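Local coordinates for protein putative metal-dependent hydrolase (Bacillus subtilis, PDB 6KNS) that binds two zinc ions in a metallo-beta-lactamase fold and is probably a metal-dependent hydrolase, perhaps with RNase Z-like activity in tRNA 3'-end processing, at residues T10-Y15 with G27-S32; S36-C41 with D59-S64; L214-P219 with N240-G245; T155-A160 with D176-E181. All blocks are in the same frame, centred on the assembly; numbering follows the deposited sequence.

Interaction 1. Residues T10-Y15 with G27-S32; sequences TVIGCY and GYLFQS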
loop_
_atom_site.group_PDB
_atom_site.type_symbol
_atom_site.label_atom_id
_atom_site.label_comp_id
_atom_site.label_asym_id
_atom_site.label_seq_id
_atom_site.Cartn_x
_atom_site.Cartn_y
_atom_site.Cartn_z
ATOM N N THR A 10 -15.983 -3.628 -9.867
ATOM C CA THR A 10 -15.825 -2.369 -9.126
ATOM C C THR A 10 -14.367 -1.931 -9.175
ATOM O O THR A 10 -13.480 -2.692 -8.770
ATOM C CB THR A 10 -16.229 -2.491 -7.662
ATOM O OG1 THR A 10 -17.549 -3.022 -7.571
ATOM C CG2 THR A 10 -16.168 -1.082 -6.934
ATOM N N VAL A 11 -14.098 -0.728 -9.684
ATOM C CA VAL A 11 -12.712 -0.250 -9.693
ATOM C C VAL A 11 -12.324 0.096 -8.255
ATOM O O VAL A 11 -13.039 0.800 -7.583
ATOM C CB VAL A 11 -12.535 0.970 -10.600
ATOM C CG1 VAL A 11 -11.109 1.503 -10.522
ATOM C CG2 VAL A 11 -12.932 0.621 -12.055
ATOM N N ILE A 12 -11.225 -0.458 -7.777
ATOM C CA ILE A 12 -10.773 -0.203 -6.407
ATOM C C ILE A 12 -9.700 0.846 -6.454
ATOM O O ILE A 12 -9.671 1.736 -5.614
ATOM C CB ILE A 12 -10.246 -1.448 -5.717
ATOM C CG1 ILE A 12 -11.302 -2.547 -5.765
ATOM C CG2 ILE A 12 -9.871 -1.116 -4.250
ATOM C CD1 ILE A 12 -12.611 -2.211 -5.072
ATOM N N GLY A 13 -8.829 0.779 -7.464
ATOM C CA GLY A 13 -7.836 1.865 -7.634
ATOM C C GLY A 13 -7.380 1.902 -9.079
ATOM O O GLY A 13 -7.383 0.881 -9.767
ATOM N N CYS A 14 -6.989 3.063 -9.536
ATOM C CA CYS A 14 -6.861 3.264 -10.973
ATOM C C CYS A 14 -5.705 4.151 -11.435
ATOM O O CYS A 14 -5.564 4.367 -12.664
ATOM C CB CYS A 14 -8.189 3.818 -11.523
ATOM S SG CYS A 14 -8.546 5.388 -10.836
ATOM N N TYR A 15 -4.867 4.638 -10.506
ATOM C CA TYR A 15 -3.679 5.410 -10.897
ATOM C C TYR A 15 -2.480 4.587 -11.332
ATOM O O TYR A 15 -2.199 3.515 -10.773
ATOM C CB TYR A 15 -3.253 6.410 -9.795
ATOM C CG TYR A 15 -4.093 7.678 -9.857
ATOM C CD1 TYR A 15 -3.692 8.764 -10.613
ATOM C CD2 TYR A 15 -5.300 7.747 -9.199
ATOM C CE1 TYR A 15 -4.478 9.882 -10.717
ATOM C CE2 TYR A 15 -6.112 8.862 -9.283
ATOM C CZ TYR A 15 -5.695 9.921 -10.056
ATOM O OH TYR A 15 -6.463 11.042 -10.094
ATOM N N GLY A 27 -6.195 -1.992 -8.951
ATOM C CA GLY A 27 -6.966 -3.010 -8.250
ATOM C C GLY A 27 -8.405 -3.014 -8.754
ATOM O O GLY A 27 -9.069 -1.958 -8.793
ATOM N N TYR A 28 -8.887 -4.186 -9.175
ATOM C CA TYR A 28 -10.257 -4.323 -9.732
ATOM C C TYR A 28 -10.978 -5.499 -9.089
ATOM O O TYR A 28 -10.454 -6.621 -9.073
ATOM C CB TYR A 28 -10.200 -4.500 -11.240
ATOM C CG TYR A 28 -9.399 -3.406 -11.843
ATOM C CD1 TYR A 28 -10.004 -2.237 -12.248
ATOM C CD2 TYR A 28 -8.022 -3.507 -11.948
ATOM C CE1 TYR A 28 -9.261 -1.189 -12.769
ATOM C CE2 TYR A 28 -7.276 -2.472 -12.468
ATOM C CZ TYR A 28 -7.913 -1.311 -12.883
ATOM O OH TYR A 28 -7.186 -0.286 -13.391
ATOM N N LEU A 29 -12.186 -5.248 -8.582
ATOM C CA LEU A 29 -12.943 -6.271 -7.898
ATOM C C LEU A 29 -13.980 -6.843 -8.858
ATOM O O LEU A 29 -14.879 -6.128 -9.298
ATOM C CB LEU A 29 -13.618 -5.690 -6.664
ATOM C CG LEU A 29 -14.679 -6.535 -5.934
ATOM C CD1 LEU A 29 -14.131 -7.828 -5.366
ATOM C CD2 LEU A 29 -15.259 -5.714 -4.815
ATOM N N PHE A 30 -13.851 -8.140 -9.149
ATOM C CA PHE A 30 -14.807 -8.853 -9.979
ATOM C C PHE A 30 -15.655 -9.755 -9.115
ATOM O O PHE A 30 -15.131 -10.560 -8.376
ATOM C CB PHE A 30 -14.072 -9.706 -10.999
ATOM C CG PHE A 30 -13.465 -8.926 -12.132
ATOM C CD1 PHE A 30 -12.405 -8.089 -11.916
ATOM C CD2 PHE A 30 -13.975 -9.053 -13.423
ATOM C CE1 PHE A 30 -11.849 -7.393 -12.962
ATOM C CE2 PHE A 30 -13.421 -8.371 -14.472
ATOM C CZ PHE A 30 -12.371 -7.534 -14.254
ATOM N N GLN A 31 -16.975 -9.627 -9.219
ATOM C CA GLN A 31 -17.870 -10.403 -8.402
ATOM C C GLN A 31 -18.890 -11.118 -9.214
ATOM O O GLN A 31 -19.398 -10.593 -10.197
ATOM C CB GLN A 31 -18.571 -9.527 -7.360
ATOM C CG GLN A 31 -17.616 -8.978 -6.300
ATOM C CD GLN A 31 -18.316 -8.032 -5.329
ATOM O OE1 GLN A 31 -18.745 -6.909 -5.689
ATOM N NE2 GLN A 31 -18.464 -8.493 -4.103
ATOM N N SER A 32 -19.215 -12.324 -8.763
ATOM C CA SER A 32 -20.322 -13.090 -9.305
ATOM C C SER A 32 -20.966 -13.944 -8.204
ATOM O O SER A 32 -20.341 -14.883 -7.682
ATOM C CB SER A 32 -19.818 -14.007 -10.432
ATOM O OG SER A 32 -20.882 -14.772 -10.979
HETATM O O HOH W 1 -17.714 -5.586 -7.879
#

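Interaction 2. Residues S36-C41 with D59-S64; sequences SLLVDC and DAVILS. With CA (calcium ion), chain F.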
loop_
_atom_site.group_PDB
_atom_site.type_symbol
_atom_site.label_atom_id
_atom_site.label_comp_id
_atom_site.label_asym_id
_atom_site.label_seq_id
_atom_site.Cartn_x
_atom_site.Cartn_y
_atom_site.Cartn_z
ATOM N N SER A 36 -15.789 -13.634 -5.185
ATOM C CA SER A 36 -15.057 -12.395 -5.245
ATOM C C SER A 36 -13.624 -12.618 -5.697
ATOM O O SER A 36 -12.886 -13.331 -5.019
ATOM C CB SER A 36 -14.995 -11.738 -3.860
ATOM O OG SER A 36 -16.268 -11.210 -3.525
ATOM N N LEU A 37 -13.252 -11.959 -6.800
ATOM C CA LEU A 37 -11.902 -12.026 -7.367
ATOM C C LEU A 37 -11.279 -10.635 -7.421
ATOM O O LEU A 37 -11.868 -9.728 -7.977
ATOM C CB LEU A 37 -11.955 -12.580 -8.798
ATOM C CG LEU A 37 -10.677 -12.656 -9.636
ATOM C CD1 LEU A 37 -9.697 -13.610 -8.965
ATOM C CD2 LEU A 37 -10.987 -13.043 -11.127
ATOM N N LEU A 38 -10.086 -10.490 -6.875
ATOM C CA LEU A 38 -9.370 -9.243 -6.937
ATOM C C LEU A 38 -8.329 -9.375 -8.037
ATOM O O LEU A 38 -7.511 -10.280 -8.006
ATOM C CB LEU A 38 -8.690 -8.912 -5.591
ATOM C CG LEU A 38 -7.831 -7.630 -5.612
ATOM C CD1 LEU A 38 -8.638 -6.355 -5.758
ATOM C CD2 LEU A 38 -6.882 -7.508 -4.408
ATOM N N VAL A 39 -8.396 -8.478 -9.006
ATOM C CA VAL A 39 -7.467 -8.430 -10.103
ATOM C C VAL A 39 -6.516 -7.265 -9.830
ATOM O O VAL A 39 -6.913 -6.096 -9.866
ATOM C CB VAL A 39 -8.202 -8.259 -11.441
ATOM C CG1 VAL A 39 -7.211 -8.043 -12.597
ATOM C CG2 VAL A 39 -9.112 -9.466 -11.708
ATOM N N ASP A 40 -5.258 -7.622 -9.549
ATOM C CA ASP A 40 -4.201 -6.707 -9.108
ATOM C C ASP A 40 -4.474 -6.153 -7.731
ATOM O O ASP A 40 -5.642 -6.069 -7.295
ATOM C CB ASP A 40 -3.851 -5.617 -10.164
ATOM C CG ASP A 40 -3.109 -6.208 -11.370
ATOM O OD1 ASP A 40 -2.673 -7.377 -11.288
ATOM O OD2 ASP A 40 -2.965 -5.550 -12.403
ATOM N N CYS A 41 -3.391 -5.758 -7.057
ATOM C CA CYS A 41 -3.442 -5.462 -5.638
ATOM C C CYS A 41 -2.369 -4.412 -5.278
ATOM O O CYS A 41 -1.437 -4.653 -4.511
ATOM C CB CYS A 41 -3.219 -6.776 -4.861
ATOM S SG CYS A 41 -3.549 -6.652 -3.089
ATOM N N ASP A 59 -12.234 -14.526 -2.391
ATOM C CA ASP A 59 -11.998 -15.901 -2.807
ATOM C C ASP A 59 -10.686 -16.105 -3.548
ATOM O O ASP A 59 -10.112 -17.187 -3.498
ATOM C CB ASP A 59 -13.127 -16.396 -3.707
ATOM C CG ASP A 59 -14.487 -16.381 -3.004
ATOM O OD1 ASP A 59 -14.868 -17.387 -2.360
ATOM O OD2 ASP A 59 -15.158 -15.350 -3.071
ATOM N N ALA A 60 -10.224 -15.102 -4.285
ATOM C CA ALA A 60 -8.978 -15.268 -5.023
ATOM C C ALA A 60 -8.459 -13.932 -5.467
ATOM O O ALA A 60 -9.203 -12.971 -5.531
ATOM C CB ALA A 60 -9.189 -16.206 -6.238
ATOM N N VAL A 61 -7.163 -13.891 -5.718
ATOM C CA VAL A 61 -6.482 -12.748 -6.270
ATOM C C VAL A 61 -5.760 -13.236 -7.527
ATOM O O VAL A 61 -5.302 -14.366 -7.571
ATOM C CB VAL A 61 -5.457 -12.192 -5.289
ATOM C CG1 VAL A 61 -4.677 -11.013 -5.910
ATOM C CG2 VAL A 61 -6.137 -11.768 -3.973
ATOM N N ILE A 62 -5.663 -12.374 -8.538
ATOM C CA ILE A 62 -4.816 -12.638 -9.708
ATOM C C ILE A 62 -4.062 -11.366 -10.060
ATOM O O ILE A 62 -4.639 -10.260 -9.994
ATOM C CB ILE A 62 -5.621 -13.177 -10.931
ATOM C CG1 ILE A 62 -4.694 -13.464 -12.112
ATOM C CG2 ILE A 62 -6.657 -12.176 -11.415
ATOM C CD1 ILE A 62 -5.355 -14.428 -13.131
ATOM N N LEU A 63 -2.789 -11.548 -10.395
ATOM C CA LEU A 63 -1.825 -10.495 -10.621
ATOM C C LEU A 63 -1.321 -10.483 -12.070
ATOM O O LEU A 63 -0.842 -11.483 -12.566
ATOM C CB LEU A 63 -0.625 -10.729 -9.712
ATOM C CG LEU A 63 -0.965 -10.744 -8.227
ATOM C CD1 LEU A 63 0.335 -10.998 -7.437
ATOM C CD2 LEU A 63 -1.658 -9.410 -7.769
ATOM N N SER A 64 -1.481 -9.347 -12.760
ATOM C CA SER A 64 -1.073 -9.248 -14.163
ATOM C C SER A 64 0.465 -9.260 -14.279
ATOM O O SER A 64 1.010 -9.819 -15.234
ATOM C CB SER A 64 -1.579 -7.953 -14.790
ATOM O OG SER A 64 -1.129 -6.834 -14.026
HETATM CA CA CA F . -16.672 -15.271 -0.959
HETATM O O HOH W 2 -17.072 -12.928 -1.853
#

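Interaction 3. Residues L214-P219 with N240-G245; sequences LLTHLP and NIAKSG. With ZN (zinc ion), chain G.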
loop_
_atom_site.group_PDB
_atom_site.type_symbol
_atom_site.label_atom_id
_atom_site.label_comp_id
_atom_site.label_asym_id
_atom_site.label_seq_id
_atom_site.Cartn_x
_atom_site.Cartn_y
_atom_site.Cartn_z
ATOM N N LEU A 214 -13.271 1.628 -20.789
ATOM C CA LEU A 214 -12.914 2.257 -19.512
ATOM C C LEU A 214 -11.421 2.506 -19.455
ATOM O O LEU A 214 -10.635 1.579 -19.525
ATOM C CB LEU A 214 -13.306 1.372 -18.318
ATOM C CG LEU A 214 -13.061 1.957 -16.919
ATOM C CD1 LEU A 214 -13.990 3.151 -16.647
ATOM C CD2 LEU A 214 -13.245 0.909 -15.837
ATOM N N LEU A 215 -11.045 3.769 -19.335
ATOM C CA LEU A 215 -9.673 4.174 -19.347
ATOM C C LEU A 215 -9.139 4.212 -17.927
ATOM O O LEU A 215 -9.744 4.808 -17.049
ATOM C CB LEU A 215 -9.566 5.556 -20.009
ATOM C CG LEU A 215 -10.135 5.652 -21.439
ATOM C CD1 LEU A 215 -10.056 7.114 -21.961
ATOM C CD2 LEU A 215 -9.425 4.694 -22.412
ATOM N N THR A 216 -7.980 3.613 -17.702
ATOM C CA THR A 216 -7.425 3.507 -16.365
ATOM C C THR A 216 -5.873 3.629 -16.385
ATOM O O THR A 216 -5.259 4.006 -17.404
ATOM C CB THR A 216 -7.940 2.193 -15.725
ATOM O OG1 THR A 216 -7.569 2.150 -14.344
ATOM C CG2 THR A 216 -7.389 0.938 -16.457
ATOM N N HIS A 217 -5.247 3.359 -15.249
ATOM C CA HIS A 217 -3.794 3.490 -15.092
ATOM C C HIS A 217 -3.386 4.912 -15.429
ATOM O O HIS A 217 -2.473 5.149 -16.209
ATOM C CB HIS A 217 -3.066 2.492 -15.964
ATOM C CG HIS A 217 -1.752 2.060 -15.416
ATOM N ND1 HIS A 217 -0.586 2.761 -15.643
ATOM C CD2 HIS A 217 -1.427 1.015 -14.608
ATOM C CE1 HIS A 217 0.412 2.139 -15.035
ATOM N NE2 HIS A 217 -0.072 1.079 -14.396
ATOM N N LEU A 218 -4.069 5.841 -14.776
ATOM C CA LEU A 218 -4.127 7.239 -15.177
ATOM C C LEU A 218 -2.862 8.008 -14.811
ATOM O O LEU A 218 -2.176 7.656 -13.850
ATOM C CB LEU A 218 -5.326 7.907 -14.505
ATOM C CG LEU A 218 -6.678 7.294 -14.805
ATOM C CD1 LEU A 218 -7.792 7.975 -13.904
ATOM C CD2 LEU A 218 -6.959 7.387 -16.312
ATOM N N PRO A 219 -2.558 9.071 -15.576
ATOM C CA PRO A 219 -1.373 9.893 -15.315
ATOM C C PRO A 219 -1.609 10.919 -14.204
ATOM O O PRO A 219 -2.728 11.133 -13.801
ATOM C CB PRO A 219 -1.153 10.618 -16.641
ATOM C CG PRO A 219 -2.523 10.716 -17.255
ATOM C CD PRO A 219 -3.238 9.449 -16.824
ATOM N N ASN A 240 -15.560 5.864 -20.568
ATOM C CA ASN A 240 -15.487 6.418 -19.231
ATOM C C ASN A 240 -14.052 6.450 -18.708
ATOM O O ASN A 240 -13.177 5.710 -19.161
ATOM C CB ASN A 240 -16.353 5.590 -18.272
ATOM C CG ASN A 240 -17.814 5.636 -18.661
ATOM O OD1 ASN A 240 -18.409 6.689 -18.626
ATOM N ND2 ASN A 240 -18.380 4.513 -19.064
ATOM N N ILE A 241 -13.844 7.335 -17.747
ATOM C CA ILE A 241 -12.600 7.446 -16.991
ATOM C C ILE A 241 -12.807 6.677 -15.683
ATOM O O ILE A 241 -13.768 6.902 -14.965
ATOM C CB ILE A 241 -12.275 8.922 -16.674
ATOM C CG1 ILE A 241 -12.216 9.765 -17.974
ATOM C CG2 ILE A 241 -10.935 9.047 -15.928
ATOM C CD1 ILE A 241 -11.330 9.114 -19.042
ATOM N N ALA A 242 -11.889 5.773 -15.382
ATOM C CA ALA A 242 -11.903 4.990 -14.158
ATOM C C ALA A 242 -11.773 5.904 -12.914
ATOM O O ALA A 242 -11.101 6.913 -12.977
ATOM C CB ALA A 242 -10.723 3.981 -14.187
ATOM N N LYS A 243 -12.402 5.531 -11.802
ATOM C CA LYS A 243 -12.152 6.140 -10.480
ATOM C C LYS A 243 -12.459 5.082 -9.434
ATOM O O LYS A 243 -13.226 4.163 -9.717
ATOM C CB LYS A 243 -13.039 7.388 -10.266
ATOM C CG LYS A 243 -14.608 7.127 -10.322
ATOM C CD LYS A 243 -15.450 8.294 -9.701
ATOM C CE LYS A 243 -15.229 9.604 -10.429
ATOM N NZ LYS A 243 -16.078 10.712 -9.856
ATOM N N SER A 244 -11.887 5.164 -8.235
ATOM C CA SER A 244 -12.266 4.212 -7.174
ATOM C C SER A 244 -13.768 4.306 -7.016
ATOM O O SER A 244 -14.302 5.391 -7.005
ATOM C CB SER A 244 -11.593 4.511 -5.810
ATOM O OG SER A 244 -10.170 4.429 -5.889
ATOM N N GLY A 245 -14.451 3.172 -6.966
ATOM C CA GLY A 245 -15.901 3.155 -6.816
ATOM C C GLY A 245 -16.681 3.020 -8.107
ATOM O O GLY A 245 -17.902 2.764 -8.103
HETATM ZN ZN ZN G . 1.333 -0.399 -13.867
#

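Interaction 4. Residues T155-A160 with D176-E181; sequences TVVYTA and DLLISE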
loop_
_atom_site.group_PDB
_atom_site.type_symbol
_atom_site.label_atom_id
_atom_site.label_comp_id
_atom_site.label_asym_id
_atom_site.label_seq_id
_atom_site.Cartn_x
_atom_site.Cartn_y
_atom_site.Cartn_z
ATOM N N THR A 155 -18.346 -10.664 -20.786
ATOM C CA THR A 155 -16.901 -10.798 -20.930
ATOM C C THR A 155 -16.210 -9.449 -20.728
ATOM O O THR A 155 -16.577 -8.448 -21.354
ATOM C CB THR A 155 -16.573 -11.362 -22.335
ATOM O OG1 THR A 155 -17.123 -12.679 -22.440
ATOM C CG2 THR A 155 -15.059 -11.444 -22.558
ATOM N N VAL A 156 -15.238 -9.405 -19.819
ATOM C CA VAL A 156 -14.471 -8.203 -19.594
ATOM C C VAL A 156 -13.012 -8.445 -19.970
ATOM O O VAL A 156 -12.437 -9.449 -19.586
ATOM C CB VAL A 156 -14.577 -7.744 -18.105
ATOM C CG1 VAL A 156 -13.747 -6.526 -17.845
ATOM C CG2 VAL A 156 -16.059 -7.477 -17.729
ATOM N N VAL A 157 -12.404 -7.504 -20.686
ATOM C CA VAL A 157 -10.995 -7.589 -21.036
ATOM C C VAL A 157 -10.275 -6.487 -20.287
ATOM O O VAL A 157 -10.712 -5.327 -20.287
ATOM C CB VAL A 157 -10.767 -7.463 -22.567
ATOM C CG1 VAL A 157 -9.276 -7.330 -22.893
ATOM C CG2 VAL A 157 -11.363 -8.665 -23.309
ATOM N N TYR A 158 -9.185 -6.871 -19.635
ATOM C CA TYR A 158 -8.281 -5.987 -18.910
ATOM C C TYR A 158 -6.936 -6.059 -19.611
ATOM O O TYR A 158 -6.363 -7.132 -19.709
ATOM C CB TYR A 158 -8.129 -6.500 -17.477
ATOM C CG TYR A 158 -7.132 -5.806 -16.615
ATOM C CD1 TYR A 158 -7.094 -4.413 -16.536
ATOM C CD2 TYR A 158 -6.228 -6.541 -15.823
ATOM C CE1 TYR A 158 -6.175 -3.753 -15.679
ATOM C CE2 TYR A 158 -5.313 -5.904 -14.970
ATOM C CZ TYR A 158 -5.294 -4.517 -14.899
ATOM O OH TYR A 158 -4.406 -3.882 -14.069
ATOM N N THR A 159 -6.448 -4.943 -20.126
ATOM C CA THR A 159 -5.178 -4.919 -20.838
ATOM C C THR A 159 -3.971 -5.070 -19.910
ATOM O O THR A 159 -2.855 -5.256 -20.388
ATOM C CB THR A 159 -4.952 -3.576 -21.596
ATOM O OG1 THR A 159 -4.862 -2.502 -20.640
ATOM C CG2 THR A 159 -6.065 -3.287 -22.588
ATOM N N ALA A 160 -4.158 -4.952 -18.595
ATOM C CA ALA A 160 -3.031 -4.731 -17.721
ATOM C C ALA A 160 -2.211 -3.580 -18.335
ATOM O O ALA A 160 -2.787 -2.634 -18.910
ATOM C CB ALA A 160 -2.204 -6.006 -17.530
ATOM N N ASP A 176 -17.648 -7.168 -23.727
ATOM C CA ASP A 176 -18.650 -6.173 -23.290
ATOM C C ASP A 176 -17.991 -4.905 -22.735
ATOM O O ASP A 176 -18.477 -3.804 -22.977
ATOM C CB ASP A 176 -19.604 -6.780 -22.264
ATOM C CG ASP A 176 -20.321 -7.994 -22.823
ATOM O OD1 ASP A 176 -21.159 -7.810 -23.733
ATOM O OD2 ASP A 176 -20.014 -9.131 -22.403
ATOM N N LEU A 177 -16.893 -5.073 -22.010
ATOM C CA LEU A 177 -16.172 -3.958 -21.371
ATOM C C LEU A 177 -14.703 -4.199 -21.618
ATOM O O LEU A 177 -14.195 -5.283 -21.348
ATOM C CB LEU A 177 -16.443 -3.884 -19.857
ATOM C CG LEU A 177 -15.640 -2.872 -19.025
ATOM C CD1 LEU A 177 -15.972 -1.470 -19.419
ATOM C CD2 LEU A 177 -15.877 -3.045 -17.535
ATOM N N LEU A 178 -14.046 -3.213 -22.201
ATOM C CA LEU A 178 -12.610 -3.225 -22.327
ATOM C C LEU A 178 -12.074 -2.227 -21.320
ATOM O O LEU A 178 -12.305 -1.028 -21.476
ATOM C CB LEU A 178 -12.175 -2.782 -23.721
ATOM C CG LEU A 178 -10.671 -2.605 -23.942
ATOM C CD1 LEU A 178 -9.917 -3.909 -23.670
ATOM C CD2 LEU A 178 -10.404 -2.128 -25.369
ATOM N N ILE A 179 -11.342 -2.737 -20.339
ATOM C CA ILE A 179 -10.577 -1.919 -19.430
ATOM C C ILE A 179 -9.125 -1.803 -19.954
ATOM O O ILE A 179 -8.367 -2.759 -19.919
ATOM C CB ILE A 179 -10.594 -2.482 -18.023
ATOM C CG1 ILE A 179 -12.049 -2.748 -17.577
ATOM C CG2 ILE A 179 -9.862 -1.492 -17.099
ATOM C CD1 ILE A 179 -12.167 -3.435 -16.175
ATOM N N SER A 180 -8.773 -0.610 -20.440
ATOM C CA SER A 180 -7.503 -0.351 -21.051
ATOM C C SER A 180 -6.740 0.648 -20.247
ATOM O O SER A 180 -7.265 1.680 -19.852
ATOM C CB SER A 180 -7.658 0.233 -22.451
ATOM O OG SER A 180 -6.380 0.406 -23.036
ATOM N N GLU A 181 -5.478 0.326 -20.031
ATOM C CA GLU A 181 -4.542 1.268 -19.510
ATOM C C GLU A 181 -4.529 2.463 -20.483
ATOM O O GLU A 181 -4.803 2.320 -21.685
ATOM C CB GLU A 181 -3.170 0.603 -19.323
ATOM C CG GLU A 181 -2.288 0.442 -20.551
ATOM C CD GLU A 181 -0.963 1.184 -20.360
ATOM O OE1 GLU A 181 -0.906 2.414 -20.644
ATOM O OE2 GLU A 181 0.002 0.535 -19.884
#

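Interaction 1. Residues T10-Y15 with G27-S32
The ring of Y28 is met obliquely by V11 CG1 and by the carbonyl oxygen of G13. V11 and Y28 lie side by side and point the same way, CG1 of V11 coming 4.0 Å from CE1 of Y28 while CG2 touches the CD1 side of the same ring. Within its own strand, the F30 ring has the carbonyl oxygen of Y28 in plane at its edge. On the opposite face of the sheet, CD1 of I12 reaches CB of L29 at 4.0 Å, the two side chains crossing obliquely.

The strands 10-13 and 27-32 run antiparallel at 152°. T10 and L29 form a hydrogen-bonded pair, with T10 N to L29 O at 2.8 Å. Further along, a classic beta bulge places both I12 and G13 against G27, whose carbonyl oxygen accepts from I12 N at 2.8 Å and from G13 N at 3.1 Å. One oxygen thus serves two successive amides and the register shifts by one residue. Beside T10, a water 2.6 Å from its OG1 also reaches OE1 of Q31 at 2.8 Å.

The Y28 hydroxyl is hydrogen-bonded to T216, and its ring meets that of Y158, linking this sheet to the facing one. Strand 27-32 continues to strand 35-39 on its other side, and helix 45-49 packs on I12 and L29.

Interaction 2. Residues S36-C41 with D59-S64
D40 and S64 meet through a pair of hydrogen bonds in which both carboxylate oxygens use their syn lone pairs: OD1 takes S64 N at 2.7 Å, and OD2 takes S64 OG at 2.8 Å. Placing S64 OG between its own backbone N and carbonyl carbon (chi1 56°) sets the hydroxyl beside its amide, and the pair together fixes the rotation of the carboxylate. OD2 has further partners in H70 ND1 and Y158 OH, so this buried acid is well satisfied. As H70 binds zinc, D40 acts as a second-shell residue that probably orients the imidazole.

A second aspartate works at the far end. D59 OD2 binds the calcium ion at 2.6 Å and also accepts S36 N at 2.8 Å, the amide approaching on the anti side and 30° out of the carboxylate plane. D34 O and K57 O share the calcium, as does a water that donates to S36 OG. The carbonyl of S36 accepts both D59 N and A60 N. Between the two ends runs a regular parallel ladder: L38 N to A60 O, I62 N to L38 O, and D40 N to I62 O at 2.7 Å.

L37, V39, A60 and I62 share the apolar face, where CD1 of L37 touches CB of A60 and the CG2 methyls of V39 and I62 lie 3.7 Å apart.

The strands belong to a beta-alpha-beta unit whose connection carries helix 45-49. Strand 94-98 continues the sheet beyond strand 60-62, while strands 131-137 and 145-150 of the second sheet pack on L37, V39 and I62.

Interaction 3. Residues L214-P219 with N240-G245
L215 and I241 pair in parallel register, and two backbone bonds tie the segments: L215 N to N240 O and A242 N to L215 O, both 2.9 Å and both nearly straight (175° and 163° at the hydrogen). L214 adds a CA-H...O contact to the same N240 carbonyl. Beyond T216 the first segment leaves the strand, H217 taking up positive phi (57°), and the ladder stops at A242.

This is one step of a beta-alpha-beta unit, strand 212-216 followed by helix 225-231 and strand 238-241, at the margin of the second sheet of the metallo-beta-lactamase fold. The turn after strand 212-216 delivers a metal ligand: H217 NE2 binds zinc at 2.1 Å, in a site completed by D69, H70 and D161.

Among the side chains, the methyl of A242 is packed closely, with CB 3.1 Å from O of L215 and 3.6 Å from CB of T216, and it also faces CG of L214. On the other face, CD1 of L215 meets CD1 of I241 at 3.8 Å, and CD1 of L218 crosses from beyond the turn to CG2 of I241 at 3.9 Å. N240 ND2 is held by E238.

Interaction 4. Residues T155-A160 with D176-E181
T159 holds OG1 between its backbone N and carbonyl carbon (chi1 64°), where the oxygen faces strand 177-181 and accepts E181 N at 3.0 Å. The same hydroxyl donates to the carbonyl of its neighbour A160 at 2.7 Å from OG1 to O, so it is used both ways and adds a side-chain rung beyond the T159 N to I179 O bond. At the opposite end D176 has CG beside its own backbone N (chi1 -58°), and OD2 accepts T155 N on its anti lone pair at 2.8 Å.

Between these ends the parallel strands are joined by V157 N to L177 O, I179 N to V157 O at 2.7 Å, and T159 N to I179 O, while the bond from L177 N to T155 O is weak. CG1 of V157 presses on CD1 of L178 at 3.6 Å on one face. On the other, V156 CG1 meets I179 CD1 at 3.9 Å, and Y158 CD1 approaches I179 CG2. The amide nitrogen of A160 sits 3.5 Å above the centre of the Y158 ring.

E181 turns its carboxylate to H195, M196 and S162, near the zinc-binding D161. The strands form a beta-alpha-beta unit with helix 168-171; strand 145-150 flanks one side, strand 212-216 the other, and helix 198-208 packs on L178 and S180.

In the fold
All four contacts are buried strand pairings, two in each sheet of the sandwich. Interactions 1 and 2 adjoin through strands 27-32 and 35-39; interactions 3 and 4 adjoin through strands 177-181 and 212-216. Interaction 1 alone is antiparallel and carries a bulge, whereas the others are parallel steps of beta-alpha-beta units. Interaction 3, on the outermost strand 238-241, has the shortest ladder, of two backbone bonds; like interaction 4 it includes two partly exposed residues. Interactions 2 and 4 share a design, with an aspartate gripping a backbone amide at one end and a side chain extending the ladder at the other. Polar bridges from interaction 1 to 3 and from 2 to 4 span the sheets near the zinc site.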